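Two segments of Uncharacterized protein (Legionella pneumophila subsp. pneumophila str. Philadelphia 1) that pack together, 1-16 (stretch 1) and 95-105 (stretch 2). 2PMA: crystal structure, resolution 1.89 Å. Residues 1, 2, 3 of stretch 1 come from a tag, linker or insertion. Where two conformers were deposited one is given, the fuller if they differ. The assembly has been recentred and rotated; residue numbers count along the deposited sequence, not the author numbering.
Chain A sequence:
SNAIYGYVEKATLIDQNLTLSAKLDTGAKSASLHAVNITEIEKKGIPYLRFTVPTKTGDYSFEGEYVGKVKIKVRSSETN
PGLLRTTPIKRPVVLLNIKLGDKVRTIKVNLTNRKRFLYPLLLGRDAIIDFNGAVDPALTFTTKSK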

# COMPACT_ATOMS: atom_id res chain seq x y z
N SER A 1 17.33 -6.67 -10.25
CA SER A 1 17.04 -6.01 -8.94
C SER A 1 18.29 -5.31 -8.44
O SER A 1 19.41 -5.69 -8.79
N ASN A 2 18.12 -4.29 -7.62
CA ASN A 2 19.30 -3.62 -7.06
C ASN A 2 19.28 -3.56 -5.55
O ASN A 2 20.11 -2.90 -4.91
N ALA A 3 18.30 -4.23 -4.96
CA ALA A 3 18.16 -4.25 -3.50
C ALA A 3 17.53 -5.56 -3.06
O ALA A 3 16.69 -6.14 -3.77
N ILE A 4 17.89 -6.01 -1.87
CA ILE A 4 17.29 -7.21 -1.34
C ILE A 4 16.65 -6.92 0.03
O ILE A 4 17.35 -6.72 1.03
N TYR A 5 15.32 -6.86 0.03
CA TYR A 5 14.50 -6.47 1.20
C TYR A 5 14.13 -7.69 2.02
O TYR A 5 14.22 -8.81 1.50
N GLY A 6 13.74 -7.51 3.28
CA GLY A 6 13.16 -8.65 4.02
C GLY A 6 11.66 -8.80 3.71
O GLY A 6 11.06 -8.01 2.95
N TYR A 7 11.01 -9.81 4.31
CA TYR A 7 9.60 -10.01 4.03
C TYR A 7 8.69 -9.04 4.81
O TYR A 7 7.49 -8.95 4.50
N VAL A 8 9.24 -8.36 5.82
CA VAL A 8 8.53 -7.25 6.47
C VAL A 8 9.45 -6.07 6.46
O VAL A 8 10.63 -6.21 6.77
N GLU A 9 8.92 -4.90 6.11
CA GLU A 9 9.70 -3.66 6.08
C GLU A 9 8.83 -2.54 6.58
O GLU A 9 7.62 -2.61 6.46
N LYS A 10 9.43 -1.46 7.07
CA LYS A 10 8.62 -0.27 7.34
C LYS A 10 8.52 0.49 6.02
O LYS A 10 9.52 0.60 5.28
N ALA A 11 7.33 0.97 5.70
CA ALA A 11 7.10 1.74 4.47
C ALA A 11 6.32 2.97 4.91
O ALA A 11 5.53 2.90 5.86
N THR A 12 6.53 4.09 4.23
CA THR A 12 5.89 5.32 4.67
C THR A 12 4.93 5.81 3.61
O THR A 12 5.31 5.92 2.44
N LEU A 13 3.68 6.09 4.00
CA LEU A 13 2.69 6.70 3.11
C LEU A 13 2.93 8.19 3.26
O LEU A 13 2.40 8.83 4.16
N ILE A 14 3.76 8.73 2.37
CA ILE A 14 4.37 10.04 2.59
C ILE A 14 3.37 11.21 2.70
O ILE A 14 3.71 12.23 3.28
N ASP A 15 2.16 11.04 2.18
CA ASP A 15 1.21 12.16 2.18
C ASP A 15 0.83 12.54 3.61
O ASP A 15 0.49 13.70 3.87
N GLN A 16 0.88 11.56 4.50
CA GLN A 16 0.56 11.78 5.93
C GLN A 16 1.74 11.42 6.84
O GLN A 16 1.57 11.35 8.06
N LEU A 95 -3.99 5.13 -6.47
CA LEU A 95 -2.55 5.34 -6.53
C LEU A 95 -2.13 5.94 -5.18
O LEU A 95 -2.79 6.88 -4.67
N LEU A 96 -1.02 5.44 -4.64
CA LEU A 96 -0.56 5.82 -3.30
C LEU A 96 0.95 6.06 -3.34
O LEU A 96 1.67 5.20 -3.84
N ASN A 97 1.40 7.20 -2.80
CA ASN A 97 2.83 7.56 -2.74
C ASN A 97 3.46 6.88 -1.54
O ASN A 97 3.05 7.11 -0.40
N ILE A 98 4.42 5.99 -1.81
CA ILE A 98 4.99 5.13 -0.75
C ILE A 98 6.52 5.18 -0.80
O ILE A 98 7.13 5.05 -1.87
N LYS A 99 7.12 5.35 0.39
CA LYS A 99 8.57 5.37 0.51
C LYS A 99 9.04 4.07 1.18
O LYS A 99 8.47 3.64 2.18
N LEU A 100 10.02 3.42 0.58
CA LEU A 100 10.62 2.19 1.13
C LEU A 100 12.13 2.43 1.08
O LEU A 100 12.69 2.57 -0.01
N GLY A 101 12.76 2.53 2.26
CA GLY A 101 14.17 2.94 2.32
C GLY A 101 14.28 4.33 1.73
O GLY A 101 13.50 5.22 2.10
N ASP A 102 15.22 4.53 0.81
CA ASP A 102 15.40 5.84 0.20
C ASP A 102 14.62 6.03 -1.11
O ASP A 102 14.86 6.99 -1.85
N LYS A 103 13.73 5.10 -1.44
CA LYS A 103 13.08 5.12 -2.75
C LYS A 103 11.62 5.51 -2.53
O LYS A 103 10.99 5.00 -1.61
N VAL A 104 11.10 6.39 -3.38
CA VAL A 104 9.69 6.73 -3.37
C VAL A 104 9.06 6.32 -4.72
O VAL A 104 9.65 6.56 -5.78
N ARG A 105 7.88 5.69 -4.67
CA ARG A 105 7.18 5.28 -5.90
C ARG A 105 5.68 5.54 -5.74
O ARG A 105 5.19 5.65 -4.64

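Leu100 forms the apolar centre, with 91 Å² covered by stretch 1, more than any other residue of the contact. Its CA-to-CB bond points sideways, but chi1 t and chi2 p bring the side-chain end nearer stretch 1. CD2 lies over one face of the Tyr5 ring, 3.9 Å from the centroid and 13° off the normal, a CH-pi contact; Leu100 CD1 meets Glu9 CB at 3.7 Å. Tyr5, chi1 m, points toward stretch 2.

Farther along the antiparallel strands, Ala11 CB touches Ile98 CG2 at 3.9 Å, and Leu13 CG (chi1 m, chi2 p) reaches Leu96 CD1 at 3.7 Å, Leu96 being t, p. Thr12 and Lys99 share the other face of the sheet, their CB atoms 4.2 Å apart. This pair is fixed by two nearly straight backbone bonds, Thr12 N to Lys99 O at 2.9 Å (163°) and Lys99 N to Thr12 O at 2.8 Å (167°). Ile14, chi1 p and chi2 t, adds an apolar margin: its CG2 lies 3.6 Å from Lys99 CB and its CD1 4.0 Å from Val104 CG1.

The polar edge has two ends. At one, Lys103 points toward stretch 1 with chi1 m and the rest of its chain extended (t, t, t), so that NZ donates to Tyr5 OH at 3.1 Å, near the ring plane, and to OD1 of the tag residue Asn2 at 2.8 Å. Water 1 links Tyr5 OH (2.6 Å) to Leu100 O (2.7 Å). At the other end, Asn97, chi1 m, donates from ND2 to Asp15 OD1 at 3.0 Å (168°). Water 3 extends this link, accepting from Asp15 N at 3.0 Å and donating to Asn97 O at 2.7 Å; water 4 accepts from Asn97 N at 3.0 Å and donates a weak bond to Asp15 OD2 at 2.6 Å.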

# COMPACT_ATOMS: atom_id res chain seq x y z
CB SER A 1 16.50 -7.04 -7.94
OG SER A 1 17.48 -8.02 -7.60
CB ASN A 2 19.50 -2.23 -7.69
CG ASN A 2 18.38 -1.25 -7.34
OD1 ASN A 2 17.49 -1.54 -6.54
ND2 ASN A 2 18.41 -0.07 -7.97
CB ALA A 3 17.29 -3.07 -3.01
CB ILE A 4 18.23 -8.47 -1.49
CG1 ILE A 4 18.07 -9.45 -0.34
CG2 ILE A 4 19.69 -8.08 -1.85
CD1 ILE A 4 16.96 -10.36 -0.63
CB TYR A 5 13.22 -5.81 0.69
CG TYR A 5 13.50 -4.57 -0.11
CD1 TYR A 5 13.96 -3.41 0.52
CD2 TYR A 5 13.30 -4.54 -1.50
CE1 TYR A 5 14.25 -2.23 -0.21
CE2 TYR A 5 13.57 -3.37 -2.25
CZ TYR A 5 14.03 -2.23 -1.59
OH TYR A 5 14.31 -1.08 -2.29
CB TYR A 7 9.17 -11.46 4.21
CG TYR A 7 8.81 -11.83 5.64
CD1 TYR A 7 9.79 -12.14 6.57
CD2 TYR A 7 7.46 -11.90 6.02
CE1 TYR A 7 9.45 -12.50 7.88
CE2 TYR A 7 7.11 -12.23 7.31
CZ TYR A 7 8.09 -12.53 8.24
OH TYR A 7 7.69 -12.87 9.50
CB VAL A 8 8.15 -7.54 7.94
CG1 VAL A 8 7.30 -6.39 8.49
CG2 VAL A 8 7.39 -8.82 8.07
CB GLU A 9 10.13 -3.31 4.63
CG GLU A 9 11.16 -4.29 3.98
CD GLU A 9 12.54 -4.20 4.60
OE1 GLU A 9 12.83 -3.25 5.36
OE2 GLU A 9 13.38 -5.09 4.33
CB LYS A 10 9.28 0.60 8.42
CG LYS A 10 9.24 -0.00 9.83
CD LYS A 10 7.82 -0.22 10.37
CE LYS A 10 7.86 -0.52 11.90
NZ LYS A 10 6.45 -0.73 12.33
CB ALA A 11 6.24 0.94 3.49
CB THR A 12 6.94 6.40 4.99
OG1 THR A 12 7.81 5.93 6.02
CG2 THR A 12 6.22 7.70 5.44
CB LEU A 13 1.25 6.32 3.52
CG LEU A 13 0.80 4.88 3.20
CD1 LEU A 13 1.76 3.85 3.77
CD2 LEU A 13 -0.61 4.57 3.66
CB ILE A 14 5.44 10.36 1.57
CG1 ILE A 14 4.86 10.39 0.16
CG2 ILE A 14 6.60 9.33 1.68
CD1 ILE A 14 5.84 11.00 -0.85
CB ASP A 15 -0.06 11.78 1.46
CG ASP A 15 0.11 11.76 -0.01
OD1 ASP A 15 1.26 11.99 -0.49
OD2 ASP A 15 -0.91 11.48 -0.68
CB GLN A 16 -0.71 10.98 6.32
CG GLN A 16 -2.00 11.54 5.67
CD GLN A 16 -2.48 12.85 6.40
OE1 GLN A 16 -1.68 13.59 6.96
NE2 GLN A 16 -3.74 13.08 6.40
CB LEU A 95 -2.23 6.35 -7.63
CG LEU A 95 -2.51 5.87 -9.05
CD1 LEU A 95 -2.01 6.92 -10.05
CD2 LEU A 95 -1.85 4.52 -9.28
CB LEU A 96 -0.85 4.67 -2.33
CG LEU A 96 -0.32 4.59 -0.88
CD1 LEU A 96 -1.10 5.45 0.10
CD2 LEU A 96 -0.36 3.15 -0.40
CB ASN A 97 3.01 9.10 -2.64
CG ASN A 97 2.21 9.85 -3.68
OD1 ASN A 97 2.20 9.43 -4.83
ND2 ASN A 97 1.54 10.96 -3.29
CB ILE A 98 4.58 3.66 -0.93
CG1 ILE A 98 3.06 3.53 -0.81
CG2 ILE A 98 5.26 2.74 0.12
CD1 ILE A 98 2.54 2.16 -1.13
CB LYS A 99 9.00 6.61 1.30
CG LYS A 99 10.50 6.71 1.59
CD LYS A 99 10.78 7.99 2.33
CE LYS A 99 12.24 8.41 2.19
NZ LYS A 99 13.10 7.53 3.02
CB LEU A 100 10.24 0.98 0.27
CG LEU A 100 10.90 -0.38 0.60
CD1 LEU A 100 10.46 -0.82 1.98
CD2 LEU A 100 10.47 -1.42 -0.46
CB ASP A 102 16.89 6.12 -0.05
CG ASP A 102 17.69 6.22 1.24
OD1 ASP A 102 17.24 6.95 2.15
OD2 ASP A 102 18.73 5.54 1.33
CB LYS A 103 13.11 3.69 -3.36
CG LYS A 103 14.49 3.19 -3.78
CD LYS A 103 14.36 1.76 -4.34
CE LYS A 103 15.72 1.17 -4.70
NZ LYS A 103 15.54 -0.30 -5.02
CB VAL A 104 9.49 8.24 -3.15
CG1 VAL A 104 7.98 8.62 -3.17
CG2 VAL A 104 10.15 8.69 -1.82
CB ARG A 105 7.37 3.79 -6.21
CG ARG A 105 8.83 3.33 -6.46
CD ARG A 105 9.38 3.83 -7.83
NE ARG A 105 10.73 3.28 -8.02
CZ ARG A 105 11.86 3.83 -7.58
NH1 ARG A 105 11.83 4.99 -6.93
NH2 ARG A 105 13.03 3.23 -7.81
O HOH W 1 14.80 1.06 -0.83
O HOH W 2 11.52 2.04 4.75
O HOH W 3 1.09 8.65 0.67
O HOH W 4 -0.51 9.05 -1.51